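Local coordinates for toxin coregulated pilin (Vibrio cholerae, PDB 3HRV), which forms the major subunit of the toxin-coregulated pilus, a type IV pilus essential for bacterial aggregation and subsequent colonization of the host small intestine, at residues Leu62-Val67 with Gly83-Ile88; Val129-Phe134 with Ala183-Ala188. One frame throughout, in Å; residues are numbered along the deposited sequence.

Overall arrangement
From the N terminus the chain runs through helix 24-44 and reaches helix 56-68, where contact 1 opens. It closes 15 residues later, when Gly83-Ile88 leads into strand 87-93, one outermost strand of the five-stranded antiparallel sheet; the excursion between holds helix 74-77. Contact 2 opens afterwards on strand 126-131 and closes across 48 residues on strand 185-191, the last strand in sequence but the central one in the sheet. The two closures are in series, neither nested nor crossed. The centres of contact 1 and contact 2 lie about 17 Å apart, and the nearest atoms of contact 1 and contact 2 about 7 Å apart, without touching. Contact 1 therefore ties a helix to the sheet's margin, whereas contact 2 joins two neighbouring strands within it.

Contact 1: Leu62-Val67 with Gly83-Ile88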
# COMPACT_ATOMS: atom_id res chain seq x y z
N LEU A 62 -7.01 -4.17 -12.21
CA LEU A 62 -7.88 -3.21 -11.56
C LEU A 62 -7.29 -1.81 -11.69
O LEU A 62 -8.00 -0.85 -12.00
CB LEU A 62 -8.07 -3.58 -10.08
CG LEU A 62 -8.89 -2.63 -9.21
CD1 LEU A 62 -10.24 -2.34 -9.86
CD2 LEU A 62 -9.09 -3.27 -7.84
N ALA A 63 -5.98 -1.70 -11.47
CA ALA A 63 -5.30 -0.42 -11.60
C ALA A 63 -5.47 0.10 -13.02
O ALA A 63 -5.83 1.26 -13.23
CB ALA A 63 -3.82 -0.58 -11.26
N ASN A 64 -5.22 -0.75 -14.01
CA ASN A 64 -5.37 -0.33 -15.40
C ASN A 64 -6.82 -0.00 -15.73
O ASN A 64 -7.10 0.82 -16.60
CB ASN A 64 -4.83 -1.40 -16.35
CG ASN A 64 -3.32 -1.50 -16.31
OD1 ASN A 64 -2.62 -0.49 -16.21
ND2 ASN A 64 -2.81 -2.72 -16.41
N GLY A 65 -7.75 -0.64 -15.01
CA GLY A 65 -9.16 -0.38 -15.24
C GLY A 65 -9.54 1.02 -14.81
O GLY A 65 -10.37 1.67 -15.45
N LEU A 66 -8.95 1.49 -13.71
CA LEU A 66 -9.24 2.84 -13.23
C LEU A 66 -8.81 3.83 -14.30
O LEU A 66 -9.44 4.86 -14.50
CB LEU A 66 -8.48 3.14 -11.93
CG LEU A 66 -8.88 2.35 -10.68
CD1 LEU A 66 -8.00 2.79 -9.52
CD2 LEU A 66 -10.34 2.60 -10.35
N VAL A 67 -7.73 3.50 -14.98
CA VAL A 67 -7.24 4.40 -16.01
C VAL A 67 -8.16 4.42 -17.22
O VAL A 67 -8.57 5.48 -17.69
CB VAL A 67 -5.82 4.01 -16.48
CG1 VAL A 67 -5.38 4.90 -17.64
CG2 VAL A 67 -4.84 4.14 -15.33
N GLY A 83 7.83 1.50 -13.57
CA GLY A 83 7.32 1.87 -14.88
C GLY A 83 6.08 1.07 -15.24
O GLY A 83 5.52 1.25 -16.33
N THR A 84 5.67 0.18 -14.35
CA THR A 84 4.48 -0.62 -14.59
C THR A 84 3.40 -0.19 -13.61
O THR A 84 3.66 0.60 -12.69
CB THR A 84 4.75 -2.13 -14.42
OG1 THR A 84 5.47 -2.35 -13.21
CG2 THR A 84 5.55 -2.67 -15.60
N ALA A 85 2.19 -0.69 -13.80
CA ALA A 85 1.08 -0.32 -12.93
C ALA A 85 1.23 -0.82 -11.50
O ALA A 85 1.75 -1.90 -11.26
CB ALA A 85 -0.22 -0.86 -13.52
N MET A 86 0.79 0.00 -10.55
CA MET A 86 0.83 -0.41 -9.17
C MET A 86 -0.34 -1.39 -9.13
O MET A 86 -1.21 -1.40 -10.04
CB MET A 86 0.55 0.76 -8.23
CG MET A 86 1.57 1.88 -8.30
SD MET A 86 1.22 3.22 -7.15
CE MET A 86 -0.07 4.11 -8.02
N GLY A 87 -0.31 -2.33 -8.20
CA GLY A 87 -1.42 -3.26 -8.13
C GLY A 87 -2.40 -2.77 -7.08
O GLY A 87 -2.02 -2.03 -6.18
N ILE A 88 -3.66 -3.15 -7.23
CA ILE A 88 -4.67 -2.77 -6.25
C ILE A 88 -5.37 -4.05 -5.83
O ILE A 88 -6.04 -4.70 -6.65
CB ILE A 88 -5.72 -1.79 -6.83
CG1 ILE A 88 -5.02 -0.53 -7.34
CG2 ILE A 88 -6.73 -1.41 -5.74
CD1 ILE A 88 -5.95 0.45 -8.03
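Ile88 is the main bump of this contact, and Leu62, Ala63 and Leu66, on one side of helix 56-68, form the hollow that takes it. Because CG1 of Ile88 stands beside its own backbone N (chi1 -58°) and the chain then runs on extended (chi2 175°), the terminal CD1 is carried in over the helix. It comes to rest 3.7 Å from CA of Ala63, where the short side chain permits close approach to the backbone. Beyond it CD1 of Ile88 meets CD1 of Leu66 at 3.4 Å, tighter than usual for two methyls. The other branch, CG2 of Ile88, packs 3.7 Å from CD2 of Leu62, the two side chains crossing at about a right angle.

In the type IV pilin fold a long N-terminal helix packs on an antiparallel sheet; here Ile88, at the start of edge strand 87-93, touches Val36 and Met40 of helix 24-44 as well, and so is wedged between two helices. A backbone hydrogen bond also links Ile88 to Ala59, one turn before Ala63.

Toward the loop, CB of Ala63 presses to 3.0 Å from O of Met86, a carbonyl buried here without a hydrogen-bonding partner in the model. At the margin OD1 of Asn64 lies 3.6 Å from CB of Ala85, an amide oxygen against a methyl, beside a bound glycerol, probably from the crystallisation liquor, that accepts the N-H of Ala85.

Contact 2: Val129-Phe134 with Ala183-Ala188; sequences VKEGAF and APFTVA
The ring of Phe134 meets Thr186 and Ala188 of the other segment at its rim, while Lys130 of its own segment covers one face. That face carries CD of Lys130, 3.7 Å above the plane and over the ring centre; at the edge, near the plane, CG2 of Thr186 comes to 3.6 Å from CD1 of Phe134. CB of Ala188 approaches CZ of Phe134 obliquely, also at 3.6 Å. With CG of Phe134 beside its backbone N (chi1 -69°), the ring is swung back from the loop over the strand pair, where Thr104 and Leu140 also touch it. Phe185 is on the opposite sheet face, with Val129, Glu131 and Val187. Its ring runs alongside Glu131, with CG of Glu131 3.8 Å from CE2 of Phe185, and the carboxylate plane is only 3° from the ring plane. Helix 110-120 packs against this face through Cys113, whose disulfide to Cys179 is present.

The backbones are antiparallel, with the short strand axes at 152°. Lys130 and Thr186 form the hydrogen-bonded pair: N of Lys130 donates to O of Thr186 and N of Thr186 to O of Lys130, both nearly straight. The flanking pairs, Val129 with Val187 and Glu131 with Phe185, are non-hydrogen-bonded. Past the strand end, N of Gly132 reaches O of Pro184 at 3.0 Å in a more bent bond, continuing the pairing to the residue that follows a cis peptide.

The result is a polar backbone seam between two unlike side-chain faces. On one, CE1 of Phe134 lies 3.6 Å from O of Thr186 and probably shields the bond from Lys130 N; on the other, Glu131 lays aliphatic carbon along Phe185 and directs OE1 to the backbone N of Thr182.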
# COMPACT_ATOMS: atom_id res chain seq x y z
N VAL A 129 4.65 -3.92 4.86
CA VAL A 129 5.91 -3.98 4.13
C VAL A 129 6.33 -5.43 3.94
O VAL A 129 6.51 -6.16 4.92
CB VAL A 129 7.03 -3.23 4.89
CG1 VAL A 129 8.34 -3.31 4.11
CG2 VAL A 129 6.62 -1.78 5.11
N LYS A 130 6.50 -5.84 2.70
CA LYS A 130 6.85 -7.23 2.40
C LYS A 130 8.08 -7.36 1.51
O LYS A 130 8.39 -6.47 0.72
CB LYS A 130 5.65 -7.89 1.72
CG LYS A 130 5.82 -9.35 1.37
CD LYS A 130 4.61 -9.87 0.62
CE LYS A 130 4.73 -11.35 0.30
NZ LYS A 130 4.84 -12.15 1.55
N GLU A 131 8.77 -8.50 1.64
CA GLU A 131 9.89 -8.83 0.77
C GLU A 131 9.42 -9.64 -0.43
O GLU A 131 9.10 -10.82 -0.31
CB GLU A 131 10.95 -9.61 1.54
CG GLU A 131 11.81 -8.75 2.45
CD GLU A 131 12.36 -9.52 3.64
OE1 GLU A 131 13.60 -9.55 3.80
OE2 GLU A 131 11.56 -10.09 4.40
N GLY A 132 9.39 -8.91 -1.56
CA GLY A 132 8.80 -9.55 -2.72
C GLY A 132 7.39 -9.04 -2.88
O GLY A 132 6.89 -8.31 -2.03
N ALA A 133 6.73 -9.44 -3.96
CA ALA A 133 5.37 -8.98 -4.22
C ALA A 133 4.29 -9.77 -3.48
O ALA A 133 4.52 -10.88 -3.01
CB ALA A 133 5.09 -9.03 -5.72
N PHE A 134 3.11 -9.16 -3.36
CA PHE A 134 1.98 -9.82 -2.73
C PHE A 134 1.38 -10.66 -3.85
O PHE A 134 0.94 -10.13 -4.86
CB PHE A 134 0.96 -8.80 -2.22
CG PHE A 134 1.45 -7.98 -1.06
CD1 PHE A 134 2.23 -6.84 -1.26
CD2 PHE A 134 1.15 -8.36 0.25
CE1 PHE A 134 2.71 -6.10 -0.18
CE2 PHE A 134 1.62 -7.63 1.33
CZ PHE A 134 2.40 -6.50 1.12
N ALA A 183 15.90 -6.64 -0.42
CA ALA A 183 15.16 -5.97 -1.49
C ALA A 183 14.96 -6.99 -2.60
O ALA A 183 15.68 -7.99 -2.66
CB ALA A 183 15.95 -4.77 -2.00
N PRO A 184 13.99 -6.76 -3.50
CA PRO A 184 13.08 -5.62 -3.54
C PRO A 184 11.93 -5.73 -2.56
O PRO A 184 11.49 -6.83 -2.22
CB PRO A 184 12.59 -5.63 -4.98
CG PRO A 184 12.45 -7.10 -5.24
CD PRO A 184 13.74 -7.66 -4.65
N PHE A 185 11.45 -4.59 -2.10
CA PHE A 185 10.34 -4.56 -1.17
C PHE A 185 9.09 -4.10 -1.89
O PHE A 185 9.15 -3.35 -2.87
CB PHE A 185 10.60 -3.59 -0.02
CG PHE A 185 11.80 -3.94 0.80
CD1 PHE A 185 13.07 -3.54 0.41
CD2 PHE A 185 11.65 -4.68 1.97
CE1 PHE A 185 14.19 -3.88 1.17
CE2 PHE A 185 12.76 -5.03 2.73
CZ PHE A 185 14.03 -4.63 2.34
N THR A 186 7.95 -4.55 -1.39
CA THR A 186 6.67 -4.13 -1.93
C THR A 186 5.91 -3.62 -0.72
O THR A 186 5.82 -4.31 0.30
CB THR A 186 5.86 -5.29 -2.54
OG1 THR A 186 6.57 -5.85 -3.65
CG2 THR A 186 4.51 -4.78 -3.04
N VAL A 187 5.40 -2.41 -0.81
CA VAL A 187 4.64 -1.84 0.29
C VAL A 187 3.18 -1.75 -0.11
O VAL A 187 2.85 -1.26 -1.19
CB VAL A 187 5.14 -0.44 0.67
CG1 VAL A 187 4.34 0.10 1.85
CG2 VAL A 187 6.63 -0.49 1.03
N ALA A 188 2.32 -2.26 0.76
CA ALA A 188 0.89 -2.23 0.51
C ALA A 188 0.30 -1.11 1.36
O ALA A 188 0.37 -1.15 2.59
CB ALA A 188 0.26 -3.56 0.88